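Local coordinates for DNA processing protein DprA (Streptococcus pneumoniae, PDB 3UQZ) that binds single-stranded DNA cooperatively, protects it from nucleases and helps to load the recombinase RecA onto it during natural transformation, at residues 10-15 with 191-196; 69-74 with 167-172. All coordinates share one frame; numbering follows the deposited sequence.

Contact 1: residues 10-15 with 191-196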
ATOM      1  N   LYS A  10     -23.725  24.930 -31.329  1.00 35.22           N
ATOM      2  CA  LYS A  10     -23.387  25.659 -32.556  1.00 35.57           C
ATOM      3  C   LYS A  10     -21.992  26.325 -32.469  1.00 39.99           C
ATOM      4  O   LYS A  10     -21.276  26.342 -33.473  1.00 39.20           O
ATOM      5  CB  LYS A  10     -24.488  26.663 -32.925  1.00 37.69           C
ATOM      6  CG  LYS A  10     -24.434  27.130 -34.373  1.00 40.03           C
ATOM      7  CD  LYS A  10     -25.594  28.044 -34.712  1.00 46.88           C
ATOM      8  CE  LYS A  10     -25.427  28.665 -36.076  1.00 49.83           C
ATOM      9  NZ  LYS A  10     -26.476  29.672 -36.341  1.00 55.49           N
ATOM     10  N   LEU A  11     -21.592  26.816 -31.267  1.00 36.95           N
ATOM     11  CA  LEU A  11     -20.265  27.416 -31.031  1.00 36.40           C
ATOM     12  C   LEU A  11     -19.154  26.361 -31.105  1.00 40.21           C
ATOM     13  O   LEU A  11     -18.090  26.633 -31.653  1.00 40.11           O
ATOM     14  CB  LEU A  11     -20.203  28.182 -29.691  1.00 36.27           C
ATOM     15  CG  LEU A  11     -21.069  29.446 -29.553  1.00 40.55           C
ATOM     16  CD1 LEU A  11     -21.004  29.986 -28.154  1.00 40.08           C
ATOM     17  CD2 LEU A  11     -20.636  30.530 -30.509  1.00 43.64           C
ATOM     18  N   LYS A  12     -19.416  25.148 -30.580  1.00 37.16           N
ATOM     19  CA  LYS A  12     -18.495  24.006 -30.636  1.00 36.84           C
ATOM     20  C   LYS A  12     -18.297  23.602 -32.107  1.00 42.69           C
ATOM     21  O   LYS A  12     -17.168  23.366 -32.532  1.00 42.90           O
ATOM     22  CB  LYS A  12     -19.045  22.811 -29.828  1.00 38.16           C
ATOM     23  CG  LYS A  12     -18.473  22.715 -28.419  1.00 41.97           C
ATOM     24  CD  LYS A  12     -18.974  21.521 -27.627  1.00 49.99           C
ATOM     25  CE  LYS A  12     -17.992  21.184 -26.531  1.00 56.51           C
ATOM     26  NZ  LYS A  12     -18.616  20.383 -25.461  1.00 63.15           N
ATOM     27  N   LYS A  13     -19.393  23.597 -32.893  1.00 39.76           N
ATOM     28  CA  LYS A  13     -19.403  23.283 -34.324  1.00 39.68           C
ATOM     29  C   LYS A  13     -18.735  24.360 -35.193  1.00 44.24           C
ATOM     30  O   LYS A  13     -18.344  24.070 -36.324  1.00 44.53           O
ATOM     31  CB  LYS A  13     -20.839  23.017 -34.802  1.00 42.04           C
ATOM     32  CG  LYS A  13     -21.375  21.673 -34.343  1.00 53.95           C
ATOM     33  CD  LYS A  13     -21.096  20.591 -35.374  1.00 58.75           C
ATOM     34  CE  LYS A  13     -21.131  19.225 -34.761  1.00 72.30           C
ATOM     35  NZ  LYS A  13     -20.815  18.180 -35.765  1.00 82.07           N
ATOM     36  N   SER A  14     -18.603  25.590 -34.667  1.00 40.37           N
ATOM     37  CA  SER A  14     -17.983  26.708 -35.375  1.00 39.87           C
ATOM     38  C   SER A  14     -16.476  26.743 -35.127  1.00 45.27           C
ATOM     39  O   SER A  14     -15.773  27.543 -35.744  1.00 45.49           O
ATOM     40  CB  SER A  14     -18.629  28.024 -34.959  1.00 42.59           C
ATOM     41  OG  SER A  14     -20.034  27.999 -35.148  1.00 48.66           O
ATOM     42  N   GLY A  15     -15.998  25.881 -34.225  1.00 41.77           N
ATOM     43  CA  GLY A  15     -14.582  25.739 -33.916  1.00 41.35           C
ATOM     44  C   GLY A  15     -14.127  26.198 -32.548  1.00 46.93           C
ATOM     45  O   GLY A  15     -12.922  26.208 -32.284  1.00 48.74           O
ATOM     46  N   LEU A 191     -23.542   9.326 -20.266  1.00 26.19           N
ATOM     47  CA  LEU A 191     -23.193  10.715 -20.573  1.00 25.79           C
ATOM     48  C   LEU A 191     -22.133  10.780 -21.683  1.00 31.27           C
ATOM     49  O   LEU A 191     -21.276   9.884 -21.794  1.00 31.05           O
ATOM     50  CB  LEU A 191     -22.681  11.453 -19.327  1.00 25.29           C
ATOM     51  CG  LEU A 191     -23.651  11.647 -18.161  1.00 29.52           C
ATOM     52  CD1 LEU A 191     -22.893  12.055 -16.894  1.00 28.93           C
ATOM     53  CD2 LEU A 191     -24.758  12.674 -18.493  1.00 30.37           C
ATOM     54  N   SER A 192     -22.184  11.856 -22.494  1.00 27.62           N
ATOM     55  CA  SER A 192     -21.234  12.097 -23.591  1.00 27.35           C
ATOM     56  C   SER A 192     -21.141  13.577 -23.963  1.00 31.68           C
ATOM     57  O   SER A 192     -22.140  14.289 -23.925  1.00 32.64           O
ATOM     58  CB  SER A 192     -21.606  11.282 -24.830  1.00 30.03           C
ATOM     59  OG  SER A 192     -20.586  11.352 -25.812  1.00 34.45           O
ATOM     60  N   GLU A 193     -19.946  14.028 -24.339  1.00 27.45           N
ATOM     61  CA  GLU A 193     -19.698  15.400 -24.793  1.00 26.54           C
ATOM     62  C   GLU A 193     -19.812  15.435 -26.319  1.00 33.14           C
ATOM     63  O   GLU A 193     -19.874  16.509 -26.897  1.00 34.56           O
ATOM     64  CB  GLU A 193     -18.270  15.817 -24.412  1.00 26.88           C
ATOM     65  CG  GLU A 193     -18.187  16.817 -23.278  1.00 34.51           C
ATOM     66  CD  GLU A 193     -16.785  17.310 -22.992  1.00 53.84           C
ATOM     67  OE1 GLU A 193     -16.647  18.476 -22.565  1.00 43.91           O
ATOM     68  OE2 GLU A 193     -15.818  16.556 -23.244  1.00 49.16           O
ATOM     69  N   TYR A 194     -19.811  14.251 -26.957  1.00 29.68           N
ATOM     70  CA  TYR A 194     -19.814  14.041 -28.396  1.00 30.20           C
ATOM     71  C   TYR A 194     -21.195  13.848 -28.997  1.00 36.75           C
ATOM     72  O   TYR A 194     -22.047  13.168 -28.435  1.00 35.98           O
ATOM     73  CB  TYR A 194     -18.848  12.899 -28.758  1.00 31.08           C
ATOM     74  CG  TYR A 194     -17.531  13.053 -28.026  1.00 32.21           C
ATOM     75  CD1 TYR A 194     -16.630  14.059 -28.377  1.00 33.19           C
ATOM     76  CD2 TYR A 194     -17.242  12.286 -26.903  1.00 33.17           C
ATOM     77  CE1 TYR A 194     -15.468  14.280 -27.639  1.00 32.52           C
ATOM     78  CE2 TYR A 194     -16.076  12.492 -26.166  1.00 34.00           C
ATOM     79  CZ  TYR A 194     -15.187  13.481 -26.547  1.00 40.10           C
ATOM     80  OH  TYR A 194     -14.048  13.711 -25.819  1.00 44.47           O
ATOM     81  N   GLY A 195     -21.405  14.487 -30.137  1.00 35.36           N
ATOM     82  CA  GLY A 195     -22.669  14.461 -30.855  1.00 35.34           C
ATOM     83  C   GLY A 195     -22.889  13.198 -31.660  1.00 39.47           C
ATOM     84  O   GLY A 195     -22.009  12.335 -31.701  1.00 39.62           O
ATOM     85  N   PRO A 196     -24.057  13.072 -32.330  1.00 35.52           N
ATOM     86  CA  PRO A 196     -24.351  11.844 -33.092  1.00 35.21           C
ATOM     87  C   PRO A 196     -23.303  11.397 -34.110  1.00 41.12           C
ATOM     88  O   PRO A 196     -22.753  12.216 -34.849  1.00 43.72           O
ATOM     89  CB  PRO A 196     -25.696  12.159 -33.750  1.00 36.75           C
ATOM     90  CG  PRO A 196     -26.332  13.168 -32.846  1.00 41.13           C
ATOM     91  CD  PRO A 196     -25.193  14.016 -32.375  1.00 36.75           C
TER

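Contact 2: residues 69-74 with 167-172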
ATOM      1  N   GLN A  69     -30.970  17.731 -31.503  1.00 37.89           N
ATOM      2  CA  GLN A  69     -32.165  17.194 -30.852  1.00 37.08           C
ATOM      3  C   GLN A  69     -32.295  15.663 -30.821  1.00 39.22           C
ATOM      4  O   GLN A  69     -33.141  15.152 -30.079  1.00 38.78           O
ATOM      5  CB  GLN A  69     -33.434  17.887 -31.377  1.00 38.65           C
ATOM      6  CG  GLN A  69     -33.567  19.323 -30.864  1.00 61.26           C
ATOM      7  CD  GLN A  69     -34.692  20.089 -31.498  1.00 86.35           C
ATOM      8  OE1 GLN A  69     -34.988  19.947 -32.688  1.00 83.11           O
ATOM      9  NE2 GLN A  69     -35.305  20.972 -30.726  1.00 84.02           N
ATOM     10  N   LYS A  70     -31.423  14.934 -31.570  1.00 33.85           N
ATOM     11  CA  LYS A  70     -31.416  13.461 -31.622  1.00 33.04           C
ATOM     12  C   LYS A  70     -31.343  12.828 -30.226  1.00 37.35           C
ATOM     13  O   LYS A  70     -32.065  11.877 -29.958  1.00 38.24           O
ATOM     14  CB  LYS A  70     -30.293  12.929 -32.531  1.00 34.72           C
ATOM     15  CG  LYS A  70     -30.516  11.491 -32.952  1.00 42.53           C
ATOM     16  CD  LYS A  70     -29.273  10.822 -33.495  1.00 53.35           C
ATOM     17  CE  LYS A  70     -29.649   9.549 -34.213  1.00 60.82           C
ATOM     18  NZ  LYS A  70     -28.468   8.863 -34.784  1.00 72.35           N
ATOM     19  N   PHE A  71     -30.494  13.374 -29.340  1.00 33.15           N
ATOM     20  CA  PHE A  71     -30.364  12.934 -27.950  1.00 32.73           C
ATOM     21  C   PHE A  71     -30.532  14.156 -27.046  1.00 35.79           C
ATOM     22  O   PHE A  71     -30.025  15.233 -27.402  1.00 35.17           O
ATOM     23  CB  PHE A  71     -28.999  12.251 -27.687  1.00 34.30           C
ATOM     24  CG  PHE A  71     -28.783  10.961 -28.443  1.00 35.61           C
ATOM     25  CD1 PHE A  71     -29.431   9.791 -28.057  1.00 38.32           C
ATOM     26  CD2 PHE A  71     -27.943  10.916 -29.549  1.00 36.41           C
ATOM     27  CE1 PHE A  71     -29.246   8.603 -28.772  1.00 38.14           C
ATOM     28  CE2 PHE A  71     -27.750   9.724 -30.251  1.00 38.54           C
ATOM     29  CZ  PHE A  71     -28.391   8.574 -29.850  1.00 36.54           C
ATOM     30  N   PRO A  72     -31.210  14.017 -25.869  1.00 30.99           N
ATOM     31  CA  PRO A  72     -31.362  15.177 -24.969  1.00 30.81           C
ATOM     32  C   PRO A  72     -30.022  15.661 -24.411  1.00 35.44           C
ATOM     33  O   PRO A  72     -29.003  14.981 -24.568  1.00 35.43           O
ATOM     34  CB  PRO A  72     -32.297  14.658 -23.862  1.00 32.12           C
ATOM     35  CG  PRO A  72     -32.125  13.198 -23.878  1.00 36.22           C
ATOM     36  CD  PRO A  72     -31.846  12.812 -25.298  1.00 31.91           C
ATOM     37  N   SER A  73     -30.020  16.846 -23.777  1.00 30.93           N
ATOM     38  CA  SER A  73     -28.802  17.438 -23.241  1.00 29.89           C
ATOM     39  C   SER A  73     -29.077  18.384 -22.087  1.00 34.59           C
ATOM     40  O   SER A  73     -30.232  18.672 -21.770  1.00 35.76           O
ATOM     41  CB  SER A  73     -28.044  18.172 -24.351  1.00 31.42           C
ATOM     42  OG  SER A  73     -28.858  19.123 -25.021  1.00 32.51           O
ATOM     43  N   PHE A  74     -27.997  18.836 -21.437  1.00 30.42           N
ATOM     44  CA  PHE A  74     -27.969  19.826 -20.364  1.00 29.94           C
ATOM     45  C   PHE A  74     -26.606  20.504 -20.389  1.00 33.64           C
ATOM     46  O   PHE A  74     -25.623  19.890 -20.819  1.00 32.24           O
ATOM     47  CB  PHE A  74     -28.305  19.227 -18.981  1.00 31.76           C
ATOM     48  CG  PHE A  74     -27.297  18.265 -18.386  1.00 33.18           C
ATOM     49  CD1 PHE A  74     -26.320  18.715 -17.500  1.00 35.50           C
ATOM     50  CD2 PHE A  74     -27.335  16.905 -18.699  1.00 34.22           C
ATOM     51  CE1 PHE A  74     -25.370  17.834 -16.969  1.00 35.28           C
ATOM     52  CE2 PHE A  74     -26.388  16.023 -18.161  1.00 36.61           C
ATOM     53  CZ  PHE A  74     -25.418  16.494 -17.295  1.00 34.28           C
ATOM     54  N   THR A 167     -17.474   8.432 -27.419  1.00 31.15           N
ATOM     55  CA  THR A 167     -18.112   8.390 -28.744  1.00 30.01           C
ATOM     56  C   THR A 167     -19.502   9.061 -28.649  1.00 34.12           C
ATOM     57  O   THR A 167     -19.898   9.512 -27.560  1.00 33.12           O
ATOM     58  CB  THR A 167     -18.316   6.933 -29.197  1.00 32.01           C
ATOM     59  OG1 THR A 167     -19.357   6.331 -28.428  1.00 32.59           O
ATOM     60  CG2 THR A 167     -17.056   6.098 -29.163  1.00 28.49           C
ATOM     61  N   GLY A 168     -20.241   9.071 -29.774  1.00 29.79           N
ATOM     62  CA  GLY A 168     -21.613   9.553 -29.822  1.00 28.78           C
ATOM     63  C   GLY A 168     -22.490   8.509 -29.155  1.00 34.78           C
ATOM     64  O   GLY A 168     -22.084   7.335 -29.054  1.00 34.90           O
ATOM     65  N   LEU A 169     -23.694   8.914 -28.684  1.00 30.46           N
ATOM     66  CA  LEU A 169     -24.628   8.018 -27.988  1.00 29.91           C
ATOM     67  C   LEU A 169     -25.230   6.887 -28.863  1.00 36.82           C
ATOM     68  O   LEU A 169     -25.886   5.985 -28.333  1.00 37.20           O
ATOM     69  CB  LEU A 169     -25.711   8.809 -27.218  1.00 28.99           C
ATOM     70  CG  LEU A 169     -25.212   9.671 -26.044  1.00 32.03           C
ATOM     71  CD1 LEU A 169     -26.185  10.727 -25.713  1.00 31.66           C
ATOM     72  CD2 LEU A 169     -24.916   8.839 -24.802  1.00 31.00           C
ATOM     73  N   ASP A 170     -24.969   6.924 -30.186  1.00 33.80           N
ATOM     74  CA  ASP A 170     -25.420   5.940 -31.184  1.00 33.58           C
ATOM     75  C   ASP A 170     -24.233   5.117 -31.708  1.00 38.13           C
ATOM     76  O   ASP A 170     -24.373   4.352 -32.678  1.00 38.85           O
ATOM     77  CB  ASP A 170     -26.161   6.639 -32.352  1.00 35.11           C
ATOM     78  CG  ASP A 170     -25.477   7.854 -32.975  1.00 47.17           C
ATOM     79  OD1 ASP A 170     -24.350   8.207 -32.538  1.00 47.91           O
ATOM     80  OD2 ASP A 170     -26.087   8.482 -33.859  1.00 53.65           O
ATOM     81  N   VAL A 171     -23.059   5.301 -31.065  1.00 32.89           N
ATOM     82  CA  VAL A 171     -21.794   4.633 -31.381  1.00 31.54           C
ATOM     83  C   VAL A 171     -21.369   3.792 -30.163  1.00 35.62           C
ATOM     84  O   VAL A 171     -21.571   4.203 -29.018  1.00 35.11           O
ATOM     85  CB  VAL A 171     -20.704   5.639 -31.852  1.00 33.81           C
ATOM     86  CG1 VAL A 171     -19.366   4.948 -32.121  1.00 32.80           C
ATOM     87  CG2 VAL A 171     -21.170   6.418 -33.083  1.00 33.04           C
ATOM     88  N   PHE A 172     -20.800   2.607 -30.411  1.00 32.39           N
ATOM     89  CA  PHE A 172     -20.452   1.705 -29.333  1.00 31.92           C
ATOM     90  C   PHE A 172     -18.977   1.350 -29.291  1.00 37.22           C
ATOM     91  O   PHE A 172     -18.466   0.767 -30.246  1.00 37.79           O
ATOM     92  CB  PHE A 172     -21.377   0.464 -29.372  1.00 33.34           C
ATOM     93  CG  PHE A 172     -22.851   0.828 -29.363  1.00 35.10           C
ATOM     94  CD1 PHE A 172     -23.527   1.031 -28.164  1.00 37.54           C
ATOM     95  CD2 PHE A 172     -23.540   1.042 -30.554  1.00 36.59           C
ATOM     96  CE1 PHE A 172     -24.866   1.425 -28.155  1.00 37.65           C
ATOM     97  CE2 PHE A 172     -24.877   1.444 -30.544  1.00 38.80           C
ATOM     98  CZ  PHE A 172     -25.534   1.624 -29.344  1.00 36.84           C
TER

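Contact 1: residues 10-15 with 191-196
Lys12 and Glu193 meet across the seam between the N-terminal SAM (sterile alpha motif) domain and the Rossmann-like domain of DprA, where the last turn of helix 5-13 faces the loop that leaves strand 189-192. The link is electrostatic and long: Lys12 NZ lies 4.0 Å from Glu193 OE1, and no hydrogen bond joins the two segments. Both chains are extended beyond CG and cross at about a right angle, so only their charged ends meet. A lysine suits this place because its four methylenes can span a gap in which the nearest CA atoms, those of Lys12 and Tyr194, are 10.3 Å apart. The stronger partner of Glu193 is Arg210 of helix 204-215, whose NH2 forms a salt bridge with OE2; Lys12 adds a long one at OE1. A positive group near each oxygen would be expected to stabilise the negative charge.

Next in sequence, the Tyr194 ring lies under the glutamate's base: Glu193 CB stands 4.3 Å above its plane, over the centre; the ring also stacks with His204.

Hydrogen bonds shape each backbone separately. Gly15, with phi 111°, forms a Schellman motif after the last turn of helix 5-13; at that angle a CB would collide with the preceding carbonyl, hence glycine. Ser14 folds its hydroxyl back onto the helix, OG donating to Lys10 O. Where strand 189-192 gives way to the loop, Ser192 makes an ST turn, its OG accepting from Tyr194 N at 3.2 Å, with an N-H...O angle of 152°.

Contact 2: residues 69-74 with 167-172
The Phe71 ring has Leu169 CB over one face, 3.6 Å from the ring centroid and only 4° off the normal, a CH-pi contact, while Asp170 CB lies in plane at its edge, 3.9 Å from Phe71 CZ. Phe71 and Leu169 run past each other in opposite directions, which brings Leu169 CD1 back to Phe71 CB at 3.8 Å. Phenylalanine suits the place because its flat face can take the Leu169 CB methylene over its centre while the CD1 branch packs at the root of the ring.

Lys70 reaches over with its CG anti to the backbone N (chi1 -162°), and its NZ donates to Asp170 OD2 at 2.6 Å. These two side chains cross at about a right angle; a long lysine can reach past the ring to a short carboxylate carried on the turn. The bond uses the anti lone pair, away from OD1, and OD1 in turn accepts from Gly197 N.

Leu169 and Asp170 are the central residues of a type I beta turn, Gly168 to Val171, in the loop after strand 161-164 of the Rossmann-like sheet, packed against the residues leading into its edge strand 73-75.

In the fold
The centres of contacts 1 and 2 lie 10 Å apart on the same side of the chain's centre, and both reach the mixed sheet of the Rossmann-like domain. Along the chain they are nested: 69-74 and 167-172 both fall between 10-15 and 191-196. Contact 1 joins two domains, whereas contact 2 lies within the second. They touch directly, Ser192 OG standing 2.6 Å from Thr167 O in a probable hydrogen bond, and Leu191 CD2 packing on Phe74 CE2 at 3.7 Å across the intervening strand 94-99. The loop after strand 189-192 thus faces helix 5-13 with Glu193, while residues 191-196 also pack on the 167-172 turn.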